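Local coordinates for structural protein (unclassified Rudivirus, PDB 6WQ0), which self-assembles into the helical nucleocapsid of a rod-shaped archaeal virus, wrapping the double-stranded DNA and holding it in the A-form, at a contact of chain A with DNA and the interface of chains A and B. Coordinates in Å, arbitrary orientation; residue numbers count along the deposited sequence, not the author numbering. Chains: chain A/B, Structural protein.

Contact 1: a contact of chain A with DNA. Residues chain A 6, 8, 13, 16. With nucleotides of chain D; nucleotides of chain C.
DT141 of chain C meets A:Thr6 and A:Arg8 through its phosphate oxygen OP1, which accepts from both. The hydroxyl OG1 of A:Thr6 reaches it at 3.1 Å, with OG1 set between the backbone N and the carbonyl carbon (chi1 66°) and the methyl CG2 lying against the same oxygen. A:Arg8 NH1 comes in nearly in the guanidinium plane, 2.9 Å from that OP1, a fairly straight bond (162° at H). One nucleotide on, the other terminal nitrogen, A:Arg8 NH2, lies 2.8 Å from OP2 of DA142, a charge pairing whose geometry does not make a hydrogen bond. A:Lys16, extended beyond CG, brings its ammonium NZ within 3.8 Å of OP1 of DA142, a looser salt bridge.

On chain D, DT152 offers its OP1 to A:Arg8 NE at 3.2 Å, in the guanidinium plane, a more bent bond (141° at H). The bends at chi2 and chi3 of A:Arg8 turn the group edge-on between the two backbones, and in this way its guanidinium bridges the strands. A:Arg13 turns one guanidinium face to O3' of DT152, which sits toward its rim, and packs CD against the sugar carbon C4' at 3.8 Å; its NE bonds weakly to A:Arg8 O. At DA153 the backbone N of A:Arg8 donates to OP1.

The contacts described are to phosphates and sugars of base-paired nucleotides, consistent with sequence-independent binding. A:Thr6 and A:Arg8 lie in the N-terminal loop, A:Arg13 and A:Lys16 on the first turns of helix 10-24.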
loop_
_atom_site.group_PDB
_atom_site.type_symbol
_atom_site.label_atom_id
_atom_site.label_comp_id
_atom_site.label_asym_id
_atom_site.label_seq_id
_atom_site.Cartn_x
_atom_site.Cartn_y
_atom_site.Cartn_z
ATOM N N THR A 6 -12.488 -12.404 -76.303
ATOM C CA THR A 6 -13.027 -13.747 -76.212
ATOM C C THR A 6 -14.524 -13.697 -75.932
ATOM O O THR A 6 -14.999 -12.799 -75.234
ATOM C CB THR A 6 -12.335 -14.553 -75.106
ATOM O OG1 THR A 6 -12.650 -13.982 -73.835
ATOM C CG2 THR A 6 -10.831 -14.541 -75.296
ATOM N N ARG A 8 -17.942 -14.328 -74.135
ATOM C CA ARG A 8 -18.367 -14.607 -72.771
ATOM C C ARG A 8 -19.826 -15.038 -72.777
ATOM O O ARG A 8 -20.668 -14.379 -73.393
ATOM C CB ARG A 8 -18.181 -13.381 -71.877
ATOM C CG ARG A 8 -16.788 -12.781 -71.914
ATOM C CD ARG A 8 -15.831 -13.539 -71.023
ATOM N NE ARG A 8 -14.838 -12.660 -70.419
ATOM C CZ ARG A 8 -13.540 -12.712 -70.677
ATOM N NH1 ARG A 8 -13.069 -13.610 -71.523
ATOM N NH2 ARG A 8 -12.712 -11.875 -70.086
ATOM N N ARG A 13 -20.459 -13.905 -67.773
ATOM C CA ARG A 13 -20.956 -12.549 -67.572
ATOM C C ARG A 13 -21.549 -12.385 -66.183
ATOM O O ARG A 13 -21.253 -11.413 -65.482
ATOM C CB ARG A 13 -22.002 -12.208 -68.628
ATOM C CG ARG A 13 -21.469 -12.048 -70.018
ATOM C CD ARG A 13 -22.479 -11.348 -70.886
ATOM N NE ARG A 13 -22.425 -11.820 -72.262
ATOM C CZ ARG A 13 -23.114 -11.284 -73.258
ATOM N NH1 ARG A 13 -23.906 -10.249 -73.034
ATOM N NH2 ARG A 13 -23.005 -11.776 -74.479
ATOM N N LYS A 16 -18.754 -12.550 -63.378
ATOM C CA LYS A 16 -17.944 -11.347 -63.236
ATOM C C LYS A 16 -18.777 -10.167 -62.748
ATOM O O LYS A 16 -18.323 -9.395 -61.893
ATOM C CB LYS A 16 -17.244 -11.013 -64.549
ATOM C CG LYS A 16 -16.108 -10.039 -64.358
ATOM C CD LYS A 16 -15.168 -10.015 -65.524
ATOM C CE LYS A 16 -14.041 -9.051 -65.282
ATOM N NZ LYS A 16 -13.332 -8.762 -66.540
ATOM P P DT D 152 -17.709 -9.818 -69.103
ATOM O OP1 DT D 152 -17.151 -11.139 -68.781
ATOM O OP2 DT D 152 -16.794 -8.730 -69.465
ATOM O "O5'" DT D 152 -18.802 -9.904 -70.278
ATOM C "C5'" DT D 152 -18.547 -9.261 -71.548
ATOM C "C4'" DT D 152 -19.811 -9.113 -72.392
ATOM O "O4'" DT D 152 -20.458 -7.870 -72.078
ATOM C "C3'" DT D 152 -19.560 -9.055 -73.889
ATOM O "O3'" DT D 152 -19.692 -10.345 -74.445
ATOM C "C2'" DT D 152 -20.642 -8.113 -74.431
ATOM C "C1'" DT D 152 -21.188 -7.408 -73.196
ATOM N N1 DT D 152 -21.088 -5.907 -73.242
ATOM C C2 DT D 152 -21.879 -5.183 -74.110
ATOM O O2 DT D 152 -22.665 -5.686 -74.887
ATOM N N3 DT D 152 -21.703 -3.837 -74.045
ATOM C C4 DT D 152 -20.850 -3.147 -73.225
ATOM O O4 DT D 152 -20.768 -1.928 -73.247
ATOM C C5 DT D 152 -20.057 -3.958 -72.340
ATOM C C7 DT D 152 -19.092 -3.318 -71.394
ATOM C C6 DT D 152 -20.215 -5.279 -72.390
ATOM P P DA D 153 -18.981 -10.713 -75.831
ATOM O OP1 DA D 153 -19.269 -12.128 -76.103
ATOM O OP2 DA D 153 -17.589 -10.251 -75.752
ATOM O "O5'" DA D 153 -19.733 -9.825 -76.919
ATOM C "C5'" DA D 153 -20.870 -10.324 -77.590
ATOM C "C4'" DA D 153 -21.108 -9.566 -78.880
ATOM O "O4'" DA D 153 -21.419 -8.185 -78.579
ATOM C "C3'" DA D 153 -19.924 -9.530 -79.841
ATOM O "O3'" DA D 153 -20.382 -9.665 -81.175
ATOM C "C2'" DA D 153 -19.328 -8.149 -79.597
ATOM C "C1'" DA D 153 -20.570 -7.334 -79.313
ATOM N N9 DA D 153 -20.315 -6.138 -78.513
ATOM C C8 DA D 153 -19.720 -6.077 -77.290
ATOM N N7 DA D 153 -19.636 -4.868 -76.802
ATOM C C5 DA D 153 -20.217 -4.079 -77.771
ATOM C C6 DA D 153 -20.442 -2.695 -77.857
ATOM N N6 DA D 153 -20.080 -1.831 -76.910
ATOM N N1 DA D 153 -21.050 -2.230 -78.960
ATOM C C2 DA D 153 -21.406 -3.099 -79.907
ATOM N N3 DA D 153 -21.248 -4.416 -79.939
ATOM C C4 DA D 153 -20.641 -4.845 -78.832
ATOM P P DT C 141 -8.897 -13.731 -72.024
ATOM O OP1 DT C 141 -10.238 -14.305 -71.879
ATOM O OP2 DT C 141 -8.726 -12.445 -72.716
ATOM O "O5'" DT C 141 -8.293 -13.597 -70.558
ATOM C "C5'" DT C 141 -8.493 -14.626 -69.611
ATOM C "C4'" DT C 141 -7.877 -14.263 -68.272
ATOM O "O4'" DT C 141 -6.450 -14.072 -68.413
ATOM C "C3'" DT C 141 -8.324 -12.954 -67.683
ATOM O "O3'" DT C 141 -9.610 -13.064 -67.112
ATOM C "C2'" DT C 141 -7.247 -12.752 -66.631
ATOM C "C1'" DT C 141 -6.003 -13.174 -67.406
ATOM N N1 DT C 141 -5.308 -12.026 -68.049
ATOM C C2 DT C 141 -4.494 -11.217 -67.293
ATOM O O2 DT C 141 -4.293 -11.387 -66.111
ATOM N N3 DT C 141 -3.930 -10.187 -67.970
ATOM C C4 DT C 141 -4.091 -9.883 -69.296
ATOM O O4 DT C 141 -3.524 -8.932 -69.815
ATOM C C5 DT C 141 -4.953 -10.767 -70.032
ATOM C C7 DT C 141 -5.205 -10.536 -71.487
ATOM C C6 DT C 141 -5.515 -11.780 -69.381
ATOM P P DA C 142 -10.599 -11.804 -67.136
ATOM O OP1 DA C 142 -11.879 -12.241 -66.565
ATOM O OP2 DA C 142 -10.560 -11.204 -68.476
ATOM O "O5'" DA C 142 -9.924 -10.754 -66.148
ATOM C "C5'" DA C 142 -10.214 -10.795 -64.774
ATOM C "C4'" DA C 142 -9.207 -9.997 -63.970
ATOM O "O4'" DA C 142 -7.885 -10.146 -64.531
ATOM C "C3'" DA C 142 -9.400 -8.506 -63.971
ATOM O "O3'" DA C 142 -10.448 -8.135 -63.111
ATOM C "C2'" DA C 142 -8.052 -8.068 -63.430
ATOM C "C1'" DA C 142 -7.123 -8.994 -64.203
ATOM N N9 DA C 142 -6.628 -8.382 -65.423
ATOM C C8 DA C 142 -6.888 -8.761 -66.704
ATOM N N7 DA C 142 -6.321 -8.001 -67.600
ATOM C C5 DA C 142 -5.641 -7.061 -66.854
ATOM C C6 DA C 142 -4.837 -5.968 -67.213
ATOM N N6 DA C 142 -4.565 -5.640 -68.477
ATOM N N1 DA C 142 -4.316 -5.222 -66.219
ATOM C C2 DA C 142 -4.585 -5.556 -64.957
ATOM N N3 DA C 142 -5.327 -6.557 -64.503
ATOM C C4 DA C 142 -5.827 -7.278 -65.513
#

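Contact 2: the interface of chains A and B. Residues chain A 33, 36-37, 40; chain B 19-20, 23.
A:Val37 and B:Lys20 meet side chain against side chain: the methyl CG1 of A:Val37 touches the aliphatic CD of B:Lys20 at 3.7 Å. CG1 lies beside the backbone N of its residue, anti to the carbonyl carbon (chi1 -58°), which also brings it to the methyl of B:Ala19. The lysine is folded rather than extended, bent at chi2, chi3 and chi4, and its methylenes run across A helix 27-48. The two side chains cross obliquely, as do those of B:Lys20 and A:Ile33, whose branch methyl CG2 lies 4.1 Å from the lysine CE. The carbon chain of the lysine thus passes between A:Val37 and A:Ile33, touching the valine with CD and the isoleucine with CE.

B:Ala19 presents its CB tip-first to the A helix. It sits 3.4 Å from the carbonyl O of A:Asn36 and is met from another direction by the end of A:Ile40, whose CD1 stands 3.7 Å away. The side chain of A:Asn36 runs roughly along helix 10-24 of chain B: its CB passes the carbonyl O of B:Ala19 at 3.7 Å, while its amide nitrogen ND2 reaches B:Ala23, 3.8 Å from both CA and CB. These are packing contacts; the polar atoms of the two sides do not come within bonding distance here. Farther along, the methyl of B:Ala23 nestles against the backbone of A:Ile33, 4.1 Å from its CA, with CG1 of that isoleucine beside it.

The short side chains of B:Ala19 and B:Ala23 probably allow B helix 10-24 to come close to the backbone of A helix 27-48. The patch hides 151 Å² of protein surface and has a twin with the chains exchanged, since the interface is two-fold symmetric. It probably helps hold together the two-fold pair of capsid proteins, from which the helical nucleocapsid may be built.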
loop_
_atom_site.group_PDB
_atom_site.type_symbol
_atom_site.label_atom_id
_atom_site.label_comp_id
_atom_site.label_asym_id
_atom_site.label_seq_id
_atom_site.Cartn_x
_atom_site.Cartn_y
_atom_site.Cartn_z
ATOM N N ILE A 33 -14.077 5.032 -54.174
ATOM C CA ILE A 33 -14.245 5.257 -55.608
ATOM C C ILE A 33 -15.078 6.507 -55.860
ATOM O O ILE A 33 -14.703 7.375 -56.658
ATOM C CB ILE A 33 -14.862 4.019 -56.282
ATOM C CG1 ILE A 33 -13.927 2.820 -56.156
ATOM C CG2 ILE A 33 -15.144 4.289 -57.744
ATOM C CD1 ILE A 33 -14.410 1.605 -56.890
ATOM N N ASN A 36 -13.367 9.766 -54.830
ATOM C CA ASN A 36 -12.286 10.132 -55.739
ATOM C C ASN A 36 -12.816 10.666 -57.063
ATOM O O ASN A 36 -12.238 11.599 -57.629
ATOM C CB ASN A 36 -11.373 8.931 -55.970
ATOM C CG ASN A 36 -10.139 8.967 -55.103
ATOM O OD1 ASN A 36 -9.306 9.854 -55.233
ATOM N ND2 ASN A 36 -10.021 8.010 -54.206
ATOM N N VAL A 37 -13.912 10.101 -57.579
ATOM C CA VAL A 37 -14.432 10.553 -58.869
ATOM C C VAL A 37 -15.450 11.681 -58.752
ATOM O O VAL A 37 -15.982 12.117 -59.779
ATOM C CB VAL A 37 -15.076 9.411 -59.685
ATOM C CG1 VAL A 37 -14.082 8.297 -59.926
ATOM C CG2 VAL A 37 -16.325 8.894 -59.001
ATOM N N ILE A 40 -14.499 15.105 -60.859
ATOM C CA ILE A 40 -14.525 14.885 -62.301
ATOM C C ILE A 40 -15.959 14.708 -62.782
ATOM O O ILE A 40 -16.340 15.202 -63.850
ATOM C CB ILE A 40 -13.638 13.679 -62.667
ATOM C CG1 ILE A 40 -12.219 13.890 -62.140
ATOM C CG2 ILE A 40 -13.600 13.468 -64.165
ATOM C CD1 ILE A 40 -11.944 13.204 -60.829
ATOM N N ALA B 19 -8.242 9.514 -60.946
ATOM C CA ALA B 19 -9.133 9.255 -59.821
ATOM C C ALA B 19 -9.301 7.761 -59.585
ATOM O O ALA B 19 -9.170 7.276 -58.454
ATOM C CB ALA B 19 -10.485 9.914 -60.073
ATOM N N LYS B 20 -9.582 7.009 -60.650
ATOM C CA LYS B 20 -9.762 5.569 -60.508
ATOM C C LYS B 20 -8.465 4.874 -60.098
ATOM O O LYS B 20 -8.494 3.893 -59.348
ATOM C CB LYS B 20 -10.303 4.980 -61.809
ATOM C CG LYS B 20 -11.696 5.444 -62.167
ATOM C CD LYS B 20 -12.718 5.080 -61.099
ATOM C CE LYS B 20 -13.362 3.732 -61.353
ATOM N NZ LYS B 20 -14.110 3.702 -62.628
ATOM N N ALA B 23 -7.897 5.491 -56.454
ATOM C CA ALA B 23 -8.828 4.678 -55.678
ATOM C C ALA B 23 -8.375 3.225 -55.610
ATOM O O ALA B 23 -8.410 2.607 -54.542
ATOM C CB ALA B 23 -10.231 4.776 -56.271
#

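The C-alpha centres of contact 1 and contact 2 lie about 25 Å apart, yet both draw on helix 10-24. In contact 1 the start of this helix in chain A, with the loop before it, faces the DNA backbones; in contact 2 a later stretch of the same helix in chain B packs on helix 27-48 of chain A. Every copy therefore uses one helix for both DNA binding and pairing. By the two-fold symmetry, helix 10-24 of chain A packs in turn on helix 27-48 of chain B, and the helix that faces DNA in contact 1 is thus probably positioned by the partner.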